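Local coordinates for protein her-1 (Caenorhabditis elegans, PDB 1SZH) that dictates male development and inhibits the function of tra-2a, probably acting directly in cell signalling during sex determination, at residues 72-77 against 138-143; 66-71 against 96-101; 107-112 against 121-126; 28-33 against 37-42. The protein carries 2 engineered substitutions. One frame throughout, in Å; residues are numbered along the deposited sequence.

Contact 1: 72-77 against 138-143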
loop_
_atom_site.group_PDB
_atom_site.type_symbol
_atom_site.label_atom_id
_atom_site.label_comp_id
_atom_site.label_asym_id
_atom_site.label_seq_id
_atom_site.Cartn_x
_atom_site.Cartn_y
_atom_site.Cartn_z
ATOM N N ASP A 72 -5.846 3.158 -2.015
ATOM C CA ASP A 72 -5.058 3.489 -3.195
ATOM C C ASP A 72 -4.392 2.259 -3.827
ATOM O O ASP A 72 -3.940 2.313 -4.977
ATOM C CB ASP A 72 -3.967 4.520 -2.854
ATOM C CG ASP A 72 -4.525 5.910 -2.559
ATOM O OD1 ASP A 72 -5.762 6.080 -2.535
ATOM O OD2 ASP A 72 -3.704 6.827 -2.328
ATOM N N SER A 73 -4.348 1.138 -3.114
ATOM C CA SER A 73 -3.708 -0.032 -3.699
ATOM C C SER A 73 -4.460 -0.525 -4.935
ATOM O O SER A 73 -3.870 -1.176 -5.801
ATOM C CB SER A 73 -3.577 -1.159 -2.667
ATOM O OG SER A 73 -4.852 -1.594 -2.211
ATOM N N VAL A 74 -5.744 -0.195 -5.046
ATOM C CA VAL A 74 -6.511 -0.640 -6.215
ATOM C C VAL A 74 -6.002 0.031 -7.499
ATOM O O VAL A 74 -6.173 -0.491 -8.599
ATOM C CB VAL A 74 -8.021 -0.349 -6.035
ATOM C CG1 VAL A 74 -8.537 -0.949 -4.721
ATOM C CG2 VAL A 74 -8.265 1.126 -6.074
ATOM N N CYS A 75 -5.337 1.166 -7.355
ATOM C CA CYS A 75 -4.809 1.898 -8.511
ATOM C C CYS A 75 -3.679 1.145 -9.211
ATOM O O CYS A 75 -3.360 1.375 -10.383
ATOM C CB CYS A 75 -4.307 3.266 -8.060
ATOM S SG CYS A 75 -5.569 4.311 -7.307
ATOM N N CYS A 76 -3.061 0.231 -8.481
ATOM C CA CYS A 76 -1.953 -0.543 -9.019
ATOM C C CYS A 76 -2.302 -1.355 -10.274
ATOM O O CYS A 76 -1.415 -1.674 -11.069
ATOM C CB CYS A 76 -1.465 -1.516 -7.950
ATOM S SG CYS A 76 -0.660 -0.778 -6.539
ATOM N N SER A 77 -3.575 -1.697 -10.437
ATOM C CA SER A 77 -4.009 -2.496 -11.568
ATOM C C SER A 77 -3.668 -1.867 -12.897
ATOM O O SER A 77 -3.548 -2.570 -13.905
ATOM C CB SER A 77 -5.519 -2.739 -11.492
ATOM O OG SER A 77 -5.807 -3.526 -10.351
ATOM N N LYS A 138 -15.175 6.870 -5.635
ATOM C CA LYS A 138 -14.917 5.469 -5.303
ATOM C C LYS A 138 -14.334 4.973 -6.624
ATOM O O LYS A 138 -15.065 4.610 -7.529
ATOM C CB LYS A 138 -16.226 4.729 -4.993
ATOM C CG LYS A 138 -16.036 3.239 -4.779
ATOM C CD LYS A 138 -17.347 2.517 -4.516
ATOM C CE LYS A 138 -17.095 1.062 -4.135
ATOM N NZ LYS A 138 -16.333 0.337 -5.192
ATOM N N ILE A 139 -13.009 4.969 -6.734
ATOM C CA ILE A 139 -12.348 4.592 -7.981
ATOM C C ILE A 139 -12.727 3.272 -8.646
ATOM O O ILE A 139 -12.651 3.166 -9.875
ATOM C CB ILE A 139 -10.816 4.673 -7.825
ATOM C CG1 ILE A 139 -10.380 3.980 -6.534
ATOM C CG2 ILE A 139 -10.393 6.130 -7.852
ATOM C CD1 ILE A 139 -8.894 4.103 -6.235
ATOM N N GLU A 140 -13.133 2.281 -7.852
ATOM C CA GLU A 140 -13.557 0.992 -8.386
ATOM C C GLU A 140 -14.752 1.153 -9.330
ATOM O O GLU A 140 -15.019 0.287 -10.170
ATOM C CB GLU A 140 -13.926 0.051 -7.233
ATOM C CG GLU A 140 -12.815 -0.126 -6.206
ATOM C CD GLU A 140 -12.959 0.790 -4.998
ATOM O OE1 GLU A 140 -13.288 1.985 -5.171
ATOM O OE2 GLU A 140 -12.730 0.305 -3.869
ATOM N N VAL A 141 -15.464 2.271 -9.196
ATOM C CA VAL A 141 -16.628 2.579 -10.029
ATOM C C VAL A 141 -16.235 2.919 -11.478
ATOM O O VAL A 141 -16.989 2.666 -12.427
ATOM C CB VAL A 141 -17.415 3.782 -9.415
ATOM C CG1 VAL A 141 -18.523 4.263 -10.367
ATOM C CG2 VAL A 141 -18.011 3.374 -8.070
ATOM N N LEU A 142 -15.047 3.496 -11.636
ATOM C CA LEU A 142 -14.522 3.898 -12.943
ATOM C C LEU A 142 -13.381 2.990 -13.380
ATOM O O LEU A 142 -12.598 2.535 -12.554
ATOM C CB LEU A 142 -13.963 5.318 -12.874
ATOM C CG LEU A 142 -14.885 6.480 -12.468
ATOM C CD1 LEU A 142 -14.084 7.763 -12.379
ATOM C CD2 LEU A 142 -15.979 6.628 -13.505
ATOM N N GLN A 143 -13.290 2.715 -14.674
ATOM C CA GLN A 143 -12.170 1.926 -15.165
ATOM C C GLN A 143 -11.178 2.989 -15.608
ATOM O O GLN A 143 -11.581 4.103 -15.947
ATOM C CB GLN A 143 -12.589 1.029 -16.324
ATOM C CG GLN A 143 -13.616 1.634 -17.230
ATOM C CD GLN A 143 -14.051 0.665 -18.300
ATOM O OE1 GLN A 143 -14.359 -0.493 -18.011
ATOM N NE2 GLN A 143 -14.088 1.130 -19.546
#
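Ile139 reaches across from a single short 3-10 turn, residues 139-141, to lay its longer branch against Val74 and Cys75 on the extended 3-10 helix that runs through 72-77. Both pieces keep the three-residue spacing of this helix type: Cys75 N bonds to Asp72 O at 3.0 Å, and Val141 N to Lys138 O at 2.9 Å.

From CB of Ile139, CG1 sits between the backbone N and the carbonyl carbon (chi1 47°), and from there the chain runs straight on (chi2 -175°), which brings CD1 up against 72-77. CG1 meets the methyl Val74 CG2 at 3.6 Å. The terminal CD1 touches the sulfur as well, 3.5 Å from Cys75 SG; its spacing to Val74 CG2 is doubtful. The valine and isoleucine side chains cross at a slant. Ile139 also packs on Cys129 and Arg133 of helix 120-134.

The same helix is bonded to the 3-10 segment: Cys75 is disulfide-bonded to Cys129, and Asp72 forms salt bridges with Arg130 and Arg133 through its two carboxylate oxygens. Ile139 thus packs beside the disulfide that ties 72-77 to helix 120-134. The exposed Glu140 forms a salt bridge within its own segment, OE1 lying 3.5 Å from Lys138 NZ.

Contact 2: 66-71 against 96-101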
loop_
_atom_site.group_PDB
_atom_site.type_symbol
_atom_site.label_atom_id
_atom_site.label_comp_id
_atom_site.label_asym_id
_atom_site.label_seq_id
_atom_site.Cartn_x
_atom_site.Cartn_y
_atom_site.Cartn_z
ATOM N N LYS A 66 3.721 10.397 5.633
ATOM C CA LYS A 66 4.336 9.137 5.191
ATOM C C LYS A 66 3.288 8.049 4.960
ATOM O O LYS A 66 3.597 6.994 4.400
ATOM C CB LYS A 66 5.338 8.627 6.221
ATOM C CG LYS A 66 6.555 9.503 6.381
ATOM C CD LYS A 66 7.596 8.804 7.229
ATOM C CE LYS A 66 8.916 9.577 7.287
ATOM N NZ LYS A 66 9.894 8.953 8.241
ATOM N N LYS A 67 2.061 8.296 5.399
ATOM C CA LYS A 67 0.983 7.330 5.253
ATOM C C LYS A 67 0.364 7.347 3.861
ATOM O O LYS A 67 0.377 8.381 3.175
ATOM C CB LYS A 67 -0.136 7.616 6.274
ATOM C CG LYS A 67 0.310 7.541 7.718
ATOM C CD LYS A 67 -0.852 7.525 8.706
ATOM C CE LYS A 67 -1.535 8.858 8.819
ATOM N NZ LYS A 67 -2.460 8.882 10.010
ATOM N N ILE A 68 -0.187 6.202 3.454
ATOM C CA ILE A 68 -0.905 6.100 2.181
ATOM C C ILE A 68 -2.188 5.344 2.457
ATOM O O ILE A 68 -2.172 4.280 3.092
ATOM C CB ILE A 68 -0.110 5.361 1.097
ATOM C CG1 ILE A 68 1.058 6.250 0.644
ATOM C CG2 ILE A 68 -1.032 5.066 -0.119
ATOM C CD1 ILE A 68 2.001 5.561 -0.308
ATOM N N ASN A 69 -3.309 5.888 1.988
ATOM C CA ASN A 69 -4.594 5.266 2.202
ATOM C C ASN A 69 -4.613 3.857 1.587
ATOM O O ASN A 69 -4.216 3.667 0.428
ATOM C CB ASN A 69 -5.694 6.126 1.568
ATOM C CG ASN A 69 -7.086 5.754 2.057
ATOM O OD1 ASN A 69 -7.751 6.541 2.760
ATOM N ND2 ASN A 69 -7.542 4.574 1.697
ATOM N N LEU A 70 -5.054 2.873 2.362
ATOM C CA LEU A 70 -5.118 1.508 1.861
ATOM C C LEU A 70 -5.872 1.357 0.536
ATOM O O LEU A 70 -5.485 0.538 -0.312
ATOM C CB LEU A 70 -5.746 0.585 2.917
ATOM C CG LEU A 70 -5.823 -0.904 2.549
ATOM C CD1 LEU A 70 -4.428 -1.489 2.303
ATOM C CD2 LEU A 70 -6.523 -1.635 3.707
ATOM N N ASP A 71 -6.920 2.157 0.339
ATOM C CA ASP A 71 -7.714 2.087 -0.875
ATOM C C ASP A 71 -6.936 2.408 -2.135
ATOM O O ASP A 71 -7.324 1.982 -3.216
ATOM C CB ASP A 71 -8.929 3.026 -0.813
ATOM C CG ASP A 71 -9.888 2.673 0.301
ATOM O OD1 ASP A 71 -10.122 1.466 0.527
ATOM O OD2 ASP A 71 -10.415 3.611 0.938
ATOM N N ASN A 96 1.871 -5.192 -3.648
ATOM C CA ASN A 96 2.536 -5.596 -2.416
ATOM C C ASN A 96 2.993 -4.363 -1.628
ATOM O O ASN A 96 2.740 -4.275 -0.438
ATOM C CB ASN A 96 3.731 -6.504 -2.720
ATOM C CG ASN A 96 3.303 -7.926 -3.056
ATOM O OD1 ASN A 96 2.312 -8.431 -2.513
ATOM N ND2 ASN A 96 4.051 -8.583 -3.937
ATOM N N LEU A 97 3.648 -3.420 -2.290
ATOM C CA LEU A 97 4.109 -2.216 -1.597
ATOM C C LEU A 97 2.952 -1.447 -0.987
ATOM O O LEU A 97 3.026 -1.009 0.166
ATOM C CB LEU A 97 4.849 -1.283 -2.575
ATOM C CG LEU A 97 6.224 -1.749 -3.050
ATOM C CD1 LEU A 97 6.653 -0.935 -4.288
ATOM C CD2 LEU A 97 7.210 -1.597 -1.915
ATOM N N MET A 98 1.884 -1.284 -1.754
ATOM C CA MET A 98 0.759 -0.471 -1.296
ATOM C C MET A 98 -0.085 -1.094 -0.211
ATOM O O MET A 98 -1.005 -0.454 0.299
ATOM C CB MET A 98 -0.117 -0.078 -2.498
ATOM C CG MET A 98 0.634 0.796 -3.531
ATOM S SD MET A 98 0.952 2.504 -2.960
ATOM C CE MET A 98 -0.691 3.249 -3.173
ATOM N N THR A 99 0.212 -2.342 0.142
ATOM C CA THR A 99 -0.515 -2.988 1.229
ATOM C C THR A 99 0.441 -3.347 2.392
ATOM O O THR A 99 0.068 -4.100 3.289
ATOM C CB THR A 99 -1.267 -4.265 0.743
ATOM O OG1 THR A 99 -0.353 -5.135 0.060
ATOM C CG2 THR A 99 -2.414 -3.891 -0.196
ATOM N N SER A 100 1.662 -2.793 2.368
ATOM C CA SER A 100 2.689 -3.041 3.399
ATOM C C SER A 100 2.645 -1.816 4.332
ATOM O O SER A 100 3.199 -0.770 4.026
ATOM C CB SER A 100 4.063 -3.197 2.735
ATOM O OG SER A 100 4.059 -4.377 1.940
ATOM N N PRO A 101 2.005 -1.954 5.500
ATOM C CA PRO A 101 1.900 -0.798 6.403
ATOM C C PRO A 101 3.143 -0.096 6.895
ATOM O O PRO A 101 3.084 1.111 7.185
ATOM C CB PRO A 101 1.038 -1.328 7.549
ATOM C CG PRO A 101 1.439 -2.781 7.630
ATOM C CD PRO A 101 1.469 -3.170 6.142
HETATM O O HOH W 1 -2.036 1.952 -0.341
#
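Met98 meets Ile68, and Thr99 meets Leu70, where a type I beta turn from Leu97 to Ser100 leads the chain out of helix 85-97 and past the loop at 66-71.

Just before the turn stands a doubly gripped carbonyl. Asn96 O accepts Thr99 N at 3.2 Å and the hydroxyl Ser100 OG at 2.7 Å, the two arriving from opposite faces of its plane, with OG 39° out of that plane. Leu97 O then takes Ser100 N, closing the turn.

Met98 follows, its chain folded at chi2 (-72°) and chi3 (-77°), and the bends swing the thioether across Ile68 at about a right angle. Its methyl CE touches Ile68 CG2 at 3.6 Å, while the sulfur SD lies 4.2 Å from Ile68 CD1. Phe126 of helix 120-134 packs on the same methionine.

Thr99 turns its methyl, not its hydroxyl, to the contact: CG2 lies 4.0 Å from Leu70 CD1, the two side chains crossing at a slant, and OG1 bonds back to Lys95 O. Farther on, Pro101 O accepts Gln56 NE2 from helix 47-59, whose Tyr52 also packs on Leu70.

Back at Met98, a water links the two backbones. It donates to both carbonyls, reaching Met98 O at 2.7 Å and Asn69 O at 2.9 Å.

Contact 3: 107-112 against 121-126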
loop_
_atom_site.group_PDB
_atom_site.type_symbol
_atom_site.label_atom_id
_atom_site.label_comp_id
_atom_site.label_asym_id
_atom_site.label_seq_id
_atom_site.Cartn_x
_atom_site.Cartn_y
_atom_site.Cartn_z
ATOM N N THR A 107 9.269 5.737 -0.125
ATOM C CA THR A 107 9.927 4.487 -0.484
ATOM C C THR A 107 9.065 3.688 -1.458
ATOM O O THR A 107 9.568 3.160 -2.444
ATOM C CB THR A 107 10.233 3.659 0.772
ATOM O OG1 THR A 107 11.143 4.394 1.593
ATOM C CG2 THR A 107 10.881 2.315 0.397
ATOM N N ARG A 108 7.765 3.615 -1.197
ATOM C CA ARG A 108 6.883 2.885 -2.105
ATOM C C ARG A 108 6.864 3.556 -3.474
ATOM O O ARG A 108 7.019 2.898 -4.501
ATOM C CB ARG A 108 5.432 2.895 -1.628
ATOM C CG ARG A 108 5.152 2.328 -0.270
ATOM C CD ARG A 108 3.654 2.423 -0.048
ATOM N NE ARG A 108 3.288 1.978 1.303
ATOM C CZ ARG A 108 2.032 1.826 1.701
ATOM N NH1 ARG A 108 1.012 2.095 0.869
ATOM N NH2 ARG A 108 1.791 1.370 2.919
ATOM N N LEU A 109 6.635 4.872 -3.486
ATOM C CA LEU A 109 6.508 5.577 -4.744
ATOM C C LEU A 109 7.778 5.578 -5.572
ATOM O O LEU A 109 7.713 5.510 -6.801
ATOM C CB LEU A 109 5.965 6.996 -4.511
ATOM C CG LEU A 109 4.547 7.048 -3.924
ATOM C CD1 LEU A 109 4.164 8.504 -3.608
ATOM C CD2 LEU A 109 3.539 6.442 -4.897
ATOM N N ASP A 110 8.930 5.640 -4.919
ATOM C CA ASP A 110 10.189 5.606 -5.657
ATOM C C ASP A 110 10.310 4.257 -6.375
ATOM O O ASP A 110 10.732 4.198 -7.532
ATOM C CB ASP A 110 11.389 5.792 -4.718
ATOM C CG ASP A 110 11.498 7.209 -4.180
ATOM O OD1 ASP A 110 10.947 8.142 -4.810
ATOM O OD2 ASP A 110 12.153 7.388 -3.132
ATOM N N SER A 111 9.920 3.176 -5.698
ATOM C CA SER A 111 10.029 1.835 -6.292
ATOM C C SER A 111 9.025 1.653 -7.417
ATOM O O SER A 111 9.359 1.105 -8.468
ATOM C CB SER A 111 9.837 0.761 -5.196
ATOM O OG SER A 111 9.874 -0.537 -5.776
ATOM N N ILE A 112 7.800 2.139 -7.210
ATOM C CA ILE A 112 6.775 2.037 -8.237
ATOM C C ILE A 112 7.149 2.902 -9.454
ATOM O O ILE A 112 6.979 2.486 -10.593
ATOM C CB ILE A 112 5.416 2.496 -7.657
ATOM C CG1 ILE A 112 4.963 1.512 -6.582
ATOM C CG2 ILE A 112 4.354 2.599 -8.782
ATOM C CD1 ILE A 112 3.874 2.091 -5.647
ATOM N N VAL A 121 3.299 6.976 -18.905
ATOM C CA VAL A 121 1.860 7.225 -19.006
ATOM C C VAL A 121 1.100 6.442 -17.940
ATOM O O VAL A 121 0.149 6.958 -17.348
ATOM C CB VAL A 121 1.316 6.827 -20.398
ATOM C CG1 VAL A 121 -0.216 6.947 -20.430
ATOM C CG2 VAL A 121 1.916 7.734 -21.463
ATOM N N LEU A 122 1.504 5.195 -17.701
ATOM C CA LEU A 122 0.816 4.374 -16.698
ATOM C C LEU A 122 1.062 4.894 -15.273
ATOM O O LEU A 122 0.160 4.843 -14.435
ATOM C CB LEU A 122 1.244 2.908 -16.826
ATOM C CG LEU A 122 0.952 2.183 -18.158
ATOM C CD1 LEU A 122 1.330 0.711 -18.021
ATOM C CD2 LEU A 122 -0.518 2.315 -18.553
ATOM N N TYR A 123 2.273 5.378 -14.995
ATOM C CA TYR A 123 2.579 5.946 -13.683
ATOM C C TYR A 123 1.722 7.207 -13.454
ATOM O O TYR A 123 1.217 7.452 -12.347
ATOM C CB TYR A 123 4.062 6.317 -13.553
ATOM C CG TYR A 123 4.402 6.866 -12.198
ATOM C CD1 TYR A 123 4.420 6.025 -11.090
ATOM C CD2 TYR A 123 4.651 8.228 -12.000
ATOM C CE1 TYR A 123 4.669 6.513 -9.820
ATOM C CE2 TYR A 123 4.901 8.732 -10.716
ATOM C CZ TYR A 123 4.907 7.861 -9.637
ATOM O OH TYR A 123 5.138 8.302 -8.353
ATOM N N LYS A 124 1.552 8.015 -14.499
ATOM C CA LYS A 124 0.734 9.218 -14.346
ATOM C C LYS A 124 -0.716 8.827 -14.086
ATOM O O LYS A 124 -1.404 9.496 -13.309
ATOM C CB LYS A 124 0.841 10.097 -15.595
ATOM C CG LYS A 124 2.205 10.746 -15.740
ATOM C CD LYS A 124 2.271 11.669 -16.957
ATOM C CE LYS A 124 3.625 12.371 -17.041
ATOM N NZ LYS A 124 3.777 13.208 -18.273
ATOM N N CYS A 125 -1.182 7.757 -14.713
ATOM C CA CYS A 125 -2.553 7.295 -14.493
ATOM C C CYS A 125 -2.694 6.784 -13.048
ATOM O O CYS A 125 -3.693 7.026 -12.380
ATOM C CB CYS A 125 -2.887 6.184 -15.470
ATOM S SG CYS A 125 -4.538 5.536 -15.348
ATOM N N PHE A 126 -1.676 6.075 -12.566
ATOM C CA PHE A 126 -1.683 5.572 -11.198
ATOM C C PHE A 126 -1.824 6.769 -10.242
ATOM O O PHE A 126 -2.607 6.739 -9.290
ATOM C CB PHE A 126 -0.349 4.818 -10.942
ATOM C CG PHE A 126 -0.076 4.489 -9.476
ATOM C CD1 PHE A 126 -0.750 3.448 -8.839
ATOM C CD2 PHE A 126 0.866 5.218 -8.758
ATOM C CE1 PHE A 126 -0.491 3.135 -7.485
ATOM C CE2 PHE A 126 1.149 4.915 -7.393
ATOM C CZ PHE A 126 0.466 3.878 -6.758
#
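Leu109 and Ile112 on helix 105-115 face Tyr123 and Phe126 on helix 120-134, the two arms of an antiparallel helical hairpin. The axes of 107-112 and 121-126 lie 12.1 Å apart at an angle of 151°, a wide separation that the two aromatic rings bridge.

Ring contacts come first. Phe126 is met from two directions: Ile112 CG2 sits over one face, 4.2 Å above the plane and displaced toward the rim, while Leu109 CD2 comes in at the edge, 3.8 Å from CE2. Ile112 also sends its longer branch to the ring, CD1 lying 4.0 Å from Phe126 CZ. The phenyl group is directed this way because its CG stands opposite the backbone N (chi1 168°). Phe79, from a loop, meets the same ring, their planes inclined at about 40°.

Tyr123 is approached at its edge. Ile112 CG2 lies near the ring plane, 4.1 Å from CE1, so this one methyl serves both aromatics, and the isoleucine crosses each at about a right angle.

The polar end of Tyr123 makes only a loose approach: OH stands 4.1 Å from Leu109 CB, with Leu109 O equally distant. With an alanine here, Ile112 CG2 would probably lose its packing at the ring edge, leaving Phe126 to bridge the spacing between these two segments.

Branched aliphatic side chains are fitted over one face of Phe126 and at the edges of both rings; within these segments the contact rests on the fit of apolar shapes, not on directional bonds.

Contact 4: 28-33 against 37-42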
loop_
_atom_site.group_PDB
_atom_site.type_symbol
_atom_site.label_atom_id
_atom_site.label_comp_id
_atom_site.label_asym_id
_atom_site.label_seq_id
_atom_site.Cartn_x
_atom_site.Cartn_y
_atom_site.Cartn_z
ATOM N N ILE A 28 5.044 -7.868 14.145
ATOM C CA ILE A 28 6.399 -7.315 14.221
ATOM C C ILE A 28 7.170 -7.758 12.985
ATOM O O ILE A 28 7.881 -6.957 12.367
ATOM C CB ILE A 28 7.091 -7.787 15.512
ATOM C CG1 ILE A 28 6.465 -7.060 16.706
ATOM C CG2 ILE A 28 8.588 -7.507 15.470
ATOM C CD1 ILE A 28 6.805 -7.673 18.054
ATOM N N GLU A 29 6.993 -9.020 12.590
ATOM C CA GLU A 29 7.701 -9.540 11.407
ATOM C C GLU A 29 7.324 -8.838 10.109
ATOM O O GLU A 29 8.202 -8.439 9.334
ATOM C CB GLU A 29 7.447 -11.037 11.251
ATOM C CG GLU A 29 8.173 -11.903 12.254
ATOM C CD GLU A 29 9.183 -12.833 11.586
ATOM O OE1 GLU A 29 10.325 -12.899 12.068
ATOM O OE2 GLU A 29 8.824 -13.510 10.592
ATOM N N ILE A 30 6.019 -8.664 9.858
ATOM C CA ILE A 30 5.658 -8.001 8.616
ATOM C C ILE A 30 6.082 -6.531 8.632
ATOM O O ILE A 30 6.386 -5.960 7.589
ATOM C CB ILE A 30 4.154 -8.184 8.273
ATOM C CG1 ILE A 30 3.239 -7.440 9.252
ATOM C CG2 ILE A 30 3.808 -9.679 8.322
ATOM C CD1 ILE A 30 2.919 -5.997 8.848
ATOM N N MET A 31 6.160 -5.916 9.805
ATOM C CA MET A 31 6.635 -4.532 9.826
ATOM C C MET A 31 8.143 -4.443 9.547
ATOM O O MET A 31 8.594 -3.581 8.790
ATOM C CB MET A 31 6.318 -3.868 11.168
ATOM C CG MET A 31 4.837 -3.496 11.277
ATOM S SD MET A 31 4.441 -2.569 12.792
ATOM C CE MET A 31 4.104 -3.932 13.917
ATOM N N LYS A 32 8.929 -5.335 10.146
ATOM C CA LYS A 32 10.380 -5.247 9.942
ATOM C C LYS A 32 10.783 -5.662 8.535
ATOM O O LYS A 32 11.773 -5.154 8.023
ATOM C CB LYS A 32 11.143 -6.072 11.005
ATOM C CG LYS A 32 11.231 -7.563 10.765
ATOM C CD LYS A 32 11.932 -8.258 11.986
ATOM C CE LYS A 32 12.409 -9.659 11.631
ATOM N NZ LYS A 32 12.960 -10.355 12.827
ATOM N N PHE A 33 10.011 -6.550 7.926
ATOM C CA PHE A 33 10.300 -7.002 6.565
ATOM C C PHE A 33 9.627 -6.118 5.531
ATOM O O PHE A 33 9.963 -6.176 4.352
ATOM C CB PHE A 33 9.847 -8.461 6.353
ATOM C CG PHE A 33 10.790 -9.476 6.931
ATOM C CD1 PHE A 33 10.436 -10.225 8.051
ATOM C CD2 PHE A 33 12.014 -9.702 6.334
ATOM C CE1 PHE A 33 11.318 -11.184 8.573
ATOM C CE2 PHE A 33 12.892 -10.656 6.843
ATOM C CZ PHE A 33 12.531 -11.399 7.968
ATOM N N ILE A 37 0.092 -7.483 5.713
ATOM C CA ILE A 37 -0.363 -8.191 6.900
ATOM C C ILE A 37 -1.078 -9.500 6.513
ATOM O O ILE A 37 -2.031 -9.492 5.731
ATOM C CB ILE A 37 -1.391 -7.348 7.695
ATOM C CG1 ILE A 37 -0.759 -6.041 8.168
ATOM C CG2 ILE A 37 -1.930 -8.169 8.879
ATOM C CD1 ILE A 37 -1.776 -4.950 8.539
ATOM N N ARG A 38 -0.616 -10.624 7.039
ATOM C CA ARG A 38 -1.303 -11.892 6.793
ATOM C C ARG A 38 -1.688 -12.276 8.224
ATOM O O ARG A 38 -2.780 -11.936 8.708
ATOM C CB ARG A 38 -0.346 -12.875 6.116
ATOM C CG ARG A 38 -0.011 -12.399 4.690
ATOM C CD ARG A 38 0.749 -13.413 3.843
ATOM N NE ARG A 38 0.926 -12.915 2.477
ATOM C CZ ARG A 38 1.589 -13.552 1.513
ATOM N NH1 ARG A 38 2.152 -14.733 1.748
ATOM N NH2 ARG A 38 1.691 -13.002 0.305
ATOM N N CYS A 39 -0.802 -12.972 8.902
ATOM C CA CYS A 39 -0.996 -13.265 10.296
ATOM C C CYS A 39 -2.199 -14.067 10.764
ATOM O O CYS A 39 -2.554 -14.005 11.942
ATOM C CB CYS A 39 -0.920 -11.929 11.049
ATOM S SG CYS A 39 0.613 -11.039 10.674
ATOM N N GLY A 40 -2.838 -14.793 9.864
ATOM C CA GLY A 40 -3.953 -15.611 10.296
ATOM C C GLY A 40 -5.237 -14.860 10.546
ATOM O O GLY A 40 -6.118 -15.341 11.255
ATOM N N TYR A 41 -5.341 -13.668 9.979
ATOM C CA TYR A 41 -6.562 -12.889 10.120
ATOM C C TYR A 41 -7.415 -13.408 8.952
ATOM O O TYR A 41 -7.494 -12.774 7.898
ATOM C CB TYR A 41 -6.243 -11.384 9.994
ATOM C CG TYR A 41 -5.759 -10.717 11.278
ATOM C CD1 TYR A 41 -4.461 -10.182 11.387
ATOM C CD2 TYR A 41 -6.594 -10.625 12.391
ATOM C CE1 TYR A 41 -4.015 -9.573 12.570
ATOM C CE2 TYR A 41 -6.161 -10.017 13.579
ATOM C CZ TYR A 41 -4.876 -9.500 13.670
ATOM O OH TYR A 41 -4.456 -8.952 14.868
ATOM N N ASP A 42 -8.022 -14.587 9.156
ATOM C CA ASP A 42 -8.835 -15.273 8.142
ATOM C C ASP A 42 -10.352 -15.177 8.293
ATOM O O ASP A 42 -11.066 -14.974 7.309
ATOM C CB ASP A 42 -8.469 -16.766 8.098
ATOM C CG ASP A 42 -6.996 -17.010 7.827
ATOM O OD1 ASP A 42 -6.474 -16.470 6.826
ATOM O OD2 ASP A 42 -6.362 -17.755 8.609
#
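The 2.9 Å bond from Lys32 N to Ile28 O spans the turn of helix 24-33 that presents Ile30 to Ile37 and Cys39. Phe33 N repeats the pattern on Glu29 O at 3.0 Å, so the backbone behind Ile30 is regularly helical.

Ile30 works with both branches. CG1 is tucked between the backbone N and the carbonyl carbon (chi1 68°), and a second bend at chi2 (89°) brings CD1 against Ile37 CG1 at 3.7 Å; the two side chains meet at a slant. The short branch points to the disulfide, CG2 standing 4.2 Å from Cys39 SG. Pro101 packs on both isoleucines, and Val51 of helix 47-59 reaches Ile37.

Beyond Ile37 the chain reverses in a type I' beta turn from Arg38 to Tyr41, with Cys39 and Gly40 at its centre, both at positive phi. The closing bond, Tyr41 N to Arg38 O, is weak at 3.3 Å. Arg23 also meets the turn, its NH2 bonding to Gly40 O and its charged group forming a cation-pi pair with Tyr41.

Cys39 is disulfide-bonded to Cys26, near the start of the same helix, so the turn is tied back covalently to the element that Ile30 belongs to. Between the two segments themselves the contact is apolar, while this disulfide, anchored just outside 28-33, adds the covalent tie between helix and loop.

Contact 2 sits at the hub, its centre about 2 Å from that of the chain, and touches each of the others. With contact 1, Met98 CE packs on Asp72 CB at 3.5 Å; with contact 4, Pro101 CG reaches Ile30 CD1 at 3.7 Å; with contact 3, Arg108 NH1 lies 3.5 Å from Ile68 CB. Contacts 1 and 3 also meet directly, Cys75 CB lying 3.6 Å from Phe126 CD1. Contact 4 stands apart from these two, its centre about 24 Å from those of contacts 1 and 3, on the other side of the chain's centre. Segments 66-71 and 72-77 are consecutive, so contacts 1 and 2 share one continuous run.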